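Local coordinates for protein N-(5'-phosphoribosyl)anthranilate isomerase (Jonesia denitrificans, PDB 4WUI) that probably catalyses the isomerisation of N-(5-phospho-beta-D-ribosyl)anthranilate to 1-(2-carboxyphenylamino)-1-deoxy-D-ribulose 5-phosphate, the third step of tryptophan biosynthesis from chorismate, at residues Y5-G10 and G174-S179; C9-P14 and G186-A191. All coordinates share one frame; numbering follows the deposited sequence.

Overall arrangement
Both contacts join the start of the chain to its end in a single TIM barrel. Along the chain come 5-10, the overlapping 9-14, then 174-179 and 186-191. In contact 1, strand 5-8 pairs with strand 174-177, the first and eighth strands of the closed parallel sheet. In contact 2, the loop after strand 5-8 meets residues leading into helix 190-204. Their centres lie about 11 Å apart; that of contact 1 is about 4 Å from the centre of the chain and that of contact 2 about 13 Å. Ser178 OG probably hydrogen-bonds Lys188 NZ between them. Barrel closure thus continues into the loops at the C-terminal strand ends, where the active site of TIM barrels lies.

Contact 1 (Y5-G10 and G174-S179); sequences YIKVCG and GVDVSS
Ile6 and Val8 of strand 5-8 lie beside Val175 and Val177 of strand 174-177, where the first and last strands close the TIM barrel. The strand axes come within 4.6 Å and run only 11° from parallel. Four backbone hydrogen bonds join them. Val175 N donates to Tyr5 O and Val177 N to Lys7 O. In return, Lys7 N donates to Val175 O at 2.9 Å and Cys9 N to Val177 O at 2.8 Å. Gly174 CA lies only 3.0 Å from Tyr5 O, and a CB on Gly174 would clash with that oxygen.

On the apolar face, Ile6 CG1 lies beside Val175 CG2 at 4.0 Å, and Val8 CG2 beside Val177 CG1. Helix 190-204 covers this face: Phe196 touches both Val175 and Val177, and Ala200 touches Ile6.

The face with Tyr5, Lys7 and Asp176 turns into the barrel. Tyr5 starts on this face, but its ring leads away from strand 174-177, and its OH hydrogen-bonds Asp57 OD2. Lys7 and Asp176, in register and side by side, each with CG anti to the backbone N, form a buried salt bridge. The lysine chain runs past Asp176 OD1, with Lys7 CG 3.1 Å from it, and its last torsion (chi4 -88°) brings NZ back. Gln83 OE1 also bonds this nitrogen. Lys7 NZ meets the syn side of Asp176 OD1 at 2.7 Å, 25° out of the carboxylate plane.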
loop_
_atom_site.group_PDB
_atom_site.type_symbol
_atom_site.label_atom_id
_atom_site.label_comp_id
_atom_site.label_asym_id
_atom_site.label_seq_id
_atom_site.Cartn_x
_atom_site.Cartn_y
_atom_site.Cartn_z
ATOM N N TYR A 5 -6.244 7.047 5.642
ATOM C CA TYR A 5 -6.456 5.799 4.906
ATOM C C TYR A 5 -5.403 4.767 5.302
ATOM O O TYR A 5 -4.230 5.093 5.328
ATOM C CB TYR A 5 -6.388 6.110 3.433
ATOM C CG TYR A 5 -6.828 5.045 2.464
ATOM C CD1 TYR A 5 -8.110 5.027 1.933
ATOM C CD2 TYR A 5 -5.963 4.084 2.008
ATOM C CE1 TYR A 5 -8.501 4.128 0.962
ATOM C CE2 TYR A 5 -6.343 3.161 1.043
ATOM C CZ TYR A 5 -7.610 3.201 0.505
ATOM O OH TYR A 5 -7.894 2.335 -0.505
ATOM N N ILE A 6 -5.827 3.538 5.594
ATOM C CA ILE A 6 -4.903 2.478 6.005
ATOM C C ILE A 6 -4.976 1.309 5.034
ATOM O O ILE A 6 -6.031 0.683 4.895
ATOM C CB ILE A 6 -5.194 1.970 7.422
ATOM C CG1 ILE A 6 -5.021 3.105 8.446
ATOM C CG2 ILE A 6 -4.295 0.789 7.748
ATOM C CD1 ILE A 6 -5.468 2.751 9.876
ATOM N N LYS A 7 -3.849 1.029 4.390
ATOM C CA LYS A 7 -3.697 -0.140 3.534
ATOM C C LYS A 7 -2.738 -1.128 4.173
ATOM O O LYS A 7 -1.641 -0.762 4.575
ATOM C CB LYS A 7 -3.151 0.261 2.166
ATOM C CG LYS A 7 -2.909 -0.959 1.264
ATOM C CD LYS A 7 -2.801 -0.564 -0.187
ATOM C CE LYS A 7 -2.129 -1.574 -1.042
ATOM N NZ LYS A 7 -0.655 -1.383 -1.066
ATOM N N VAL A 8 -3.158 -2.392 4.213
ATOM C CA VAL A 8 -2.265 -3.493 4.538
ATOM C C VAL A 8 -1.956 -4.193 3.222
ATOM O O VAL A 8 -2.866 -4.595 2.489
ATOM C CB VAL A 8 -2.880 -4.459 5.543
ATOM C CG1 VAL A 8 -1.830 -5.473 5.945
ATOM C CG2 VAL A 8 -3.411 -3.687 6.767
ATOM N N CYS A 9 -0.669 -4.298 2.915
ATOM C CA CYS A 9 -0.235 -4.814 1.629
ATOM C C CYS A 9 0.360 -6.200 1.756
ATOM O O CYS A 9 0.947 -6.546 2.760
ATOM C CB CYS A 9 0.787 -3.867 0.995
ATOM S SG CYS A 9 0.928 -4.149 -0.790
ATOM N N GLY A 10 0.255 -6.990 0.706
ATOM C CA GLY A 10 0.920 -8.270 0.692
ATOM C C GLY A 10 0.271 -9.340 1.542
ATOM O O GLY A 10 0.976 -10.105 2.203
ATOM N N GLY A 174 -2.564 8.949 4.098
ATOM C CA GLY A 174 -2.790 7.591 4.531
ATOM C C GLY A 174 -1.451 6.886 4.687
ATOM O O GLY A 174 -0.387 7.479 4.441
ATOM N N VAL A 175 -1.515 5.614 5.091
ATOM C CA VAL A 175 -0.312 4.802 5.310
ATOM C C VAL A 175 -0.486 3.437 4.651
ATOM O O VAL A 175 -1.611 2.944 4.474
ATOM C CB VAL A 175 0.005 4.624 6.823
ATOM C CG1 VAL A 175 0.399 5.949 7.444
ATOM C CG2 VAL A 175 -1.168 3.986 7.566
ATOM N N ASP A 176 0.648 2.841 4.320
ATOM C CA ASP A 176 0.743 1.497 3.756
ATOM C C ASP A 176 1.717 0.707 4.610
ATOM O O ASP A 176 2.802 1.203 4.923
ATOM C CB ASP A 176 1.275 1.610 2.318
ATOM C CG ASP A 176 1.178 0.317 1.521
ATOM O OD1 ASP A 176 0.052 -0.081 1.192
ATOM O OD2 ASP A 176 2.210 -0.281 1.186
ATOM N N VAL A 177 1.345 -0.526 4.955
ATOM C CA VAL A 177 2.169 -1.379 5.819
ATOM C C VAL A 177 2.181 -2.783 5.248
ATOM O O VAL A 177 1.191 -3.269 4.740
ATOM C CB VAL A 177 1.618 -1.359 7.286
ATOM C CG1 VAL A 177 0.230 -1.918 7.402
ATOM C CG2 VAL A 177 2.565 -2.026 8.286
ATOM N N SER A 178 3.321 -3.461 5.399
ATOM C CA SER A 178 3.478 -4.833 4.943
ATOM C C SER A 178 4.405 -5.597 5.894
ATOM O O SER A 178 3.926 -6.359 6.730
ATOM C CB SER A 178 3.957 -4.909 3.506
ATOM O OG SER A 178 4.085 -6.291 3.162
ATOM N N SER A 179 5.711 -5.404 5.778
ATOM C CA SER A 179 6.626 -6.192 6.591
ATOM C C SER A 179 6.402 -5.996 8.083
ATOM O O SER A 179 6.602 -6.913 8.873
ATOM C CB SER A 179 8.065 -5.896 6.200
ATOM O OG SER A 179 8.412 -4.563 6.411
#

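Contact 2 (C9-P14 and G186-A191); sequences CGLTDP and GVKDPA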
loop_
_atom_site.group_PDB
_atom_site.type_symbol
_atom_site.label_atom_id
_atom_site.label_comp_id
_atom_site.label_asym_id
_atom_site.label_seq_id
_atom_site.Cartn_x
_atom_site.Cartn_y
_atom_site.Cartn_z
ATOM N N CYS A 9 -0.669 -4.298 2.915
ATOM C CA CYS A 9 -0.235 -4.814 1.629
ATOM C C CYS A 9 0.360 -6.200 1.756
ATOM O O CYS A 9 0.947 -6.546 2.760
ATOM C CB CYS A 9 0.787 -3.867 0.995
ATOM S SG CYS A 9 0.928 -4.149 -0.790
ATOM N N GLY A 10 0.255 -6.990 0.706
ATOM C CA GLY A 10 0.920 -8.270 0.692
ATOM C C GLY A 10 0.271 -9.340 1.542
ATOM O O GLY A 10 0.976 -10.105 2.203
ATOM N N LEU A 11 -1.062 -9.424 1.507
ATOM C CA LEU A 11 -1.762 -10.486 2.218
ATOM C C LEU A 11 -1.820 -11.721 1.349
ATOM O O LEU A 11 -1.919 -11.652 0.132
ATOM C CB LEU A 11 -3.163 -10.055 2.609
ATOM C CG LEU A 11 -3.226 -9.225 3.931
ATOM C CD1 LEU A 11 -2.505 -7.934 3.886
ATOM C CD2 LEU A 11 -4.671 -9.038 4.359
ATOM N N THR A 12 -1.805 -12.889 1.996
ATOM C CA THR A 12 -1.752 -14.143 1.259
ATOM C C THR A 12 -2.740 -15.209 1.723
ATOM O O THR A 12 -2.799 -16.287 1.093
ATOM C CB THR A 12 -0.328 -14.730 1.300
ATOM O OG1 THR A 12 -0.011 -15.030 2.668
ATOM C CG2 THR A 12 0.700 -13.792 0.698
ATOM N N ASP A 13 -3.540 -14.949 2.745
ATOM C CA ASP A 13 -4.466 -15.978 3.217
ATOM C C ASP A 13 -5.704 -15.352 3.846
ATOM O O ASP A 13 -5.681 -14.187 4.278
ATOM C CB ASP A 13 -3.785 -17.028 4.126
ATOM C CG ASP A 13 -3.303 -16.526 5.468
ATOM O OD1 ASP A 13 -3.176 -15.295 5.712
ATOM O OD2 ASP A 13 -3.081 -17.447 6.317
ATOM N N PRO A 14 -6.780 -16.143 3.930
ATOM C CA PRO A 14 -7.984 -15.680 4.627
ATOM C C PRO A 14 -7.736 -15.325 6.079
ATOM O O PRO A 14 -8.419 -14.427 6.602
ATOM C CB PRO A 14 -8.950 -16.866 4.480
ATOM C CG PRO A 14 -8.559 -17.441 3.153
ATOM C CD PRO A 14 -7.054 -17.389 3.175
ATOM N N GLY A 186 5.427 -12.890 3.829
ATOM C CA GLY A 186 4.227 -13.417 3.257
ATOM C C GLY A 186 3.297 -14.006 4.270
ATOM O O GLY A 186 2.356 -14.664 3.838
ATOM N N VAL A 187 3.545 -13.834 5.583
ATOM C CA VAL A 187 2.618 -14.335 6.584
ATOM C C VAL A 187 2.191 -13.156 7.470
ATOM O O VAL A 187 2.936 -12.715 8.352
ATOM C CB VAL A 187 3.216 -15.455 7.447
ATOM C CG1 VAL A 187 2.150 -16.022 8.358
ATOM C CG2 VAL A 187 3.827 -16.555 6.553
ATOM N N LYS A 188 0.995 -12.628 7.226
ATOM C CA LYS A 188 0.502 -11.508 8.029
ATOM C C LYS A 188 0.026 -12.035 9.377
ATOM O O LYS A 188 -0.585 -13.103 9.477
ATOM C CB LYS A 188 -0.574 -10.723 7.302
ATOM C CG LYS A 188 -0.047 -9.429 6.711
ATOM C CD LYS A 188 0.972 -9.650 5.615
ATOM C CE LYS A 188 1.593 -8.347 5.155
ATOM N NZ LYS A 188 2.549 -8.561 4.054
ATOM N N ASP A 189 0.302 -11.257 10.418
ATOM C CA ASP A 189 0.040 -11.620 11.804
ATOM C C ASP A 189 -1.188 -10.843 12.285
ATOM O O ASP A 189 -1.113 -9.623 12.409
ATOM C CB ASP A 189 1.284 -11.228 12.622
ATOM C CG ASP A 189 1.181 -11.609 14.092
ATOM O OD1 ASP A 189 0.057 -11.720 14.613
ATOM O OD2 ASP A 189 2.231 -11.820 14.749
ATOM N N PRO A 190 -2.315 -11.528 12.583
ATOM C CA PRO A 190 -3.508 -10.786 13.018
ATOM C C PRO A 190 -3.262 -9.832 14.186
ATOM O O PRO A 190 -3.803 -8.735 14.179
ATOM C CB PRO A 190 -4.479 -11.919 13.402
ATOM C CG PRO A 190 -4.122 -13.025 12.446
ATOM C CD PRO A 190 -2.602 -12.972 12.426
ATOM N N ALA A 191 -2.490 -10.255 15.183
ATOM C CA ALA A 191 -2.265 -9.380 16.330
ATOM C C ALA A 191 -1.535 -8.105 15.921
ATOM O O ALA A 191 -1.821 -7.034 16.462
ATOM C CB ALA A 191 -1.502 -10.110 17.418
HETATM O O HOH W 1 -1.010 -13.618 5.002
HETATM O O HOH W 2 -2.174 -15.073 8.328
#
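Lys188 reaches across to residues 9-14 and ends at the backbone carbonyls of Cys9 and Gly10. Its chain bends at chi2 (65°) and then runs extended to NZ. Lys188 NZ donates a hydrogen bond to Cys9 O at 2.9 Å, in the plane of that carbonyl. Lys188 NZ also donates to Gly10 O at 2.9 Å, but from above the carbonyl plane, 55° out of it. Glu182 OE2 makes a salt bridge with Lys188 NZ and Ser178 OG bonds it too, which probably balances the buried charge. Leu11 crosses the lysine chain at about a right angle and rests CD1 on Lys188 CG at 4.0 Å. In this TIM barrel the contact joins the loop after the first strand to the segment leading into the last helix. An alanine in place of Lys188 would probably leave Glu182 without its counter-charge and the carbonyls of Cys9 and Gly10 without this donor. Thr12 faces Gly186. Thr12 OG1 donates to Gly186 O at 2.7 Å, tilted 24° from the carbonyl plane. Two waters bridge Asp13 OD1 to Lys188, one at its N and one at its O. Asp13 OD1 also caps helix 14-22 by accepting from Ala16 N.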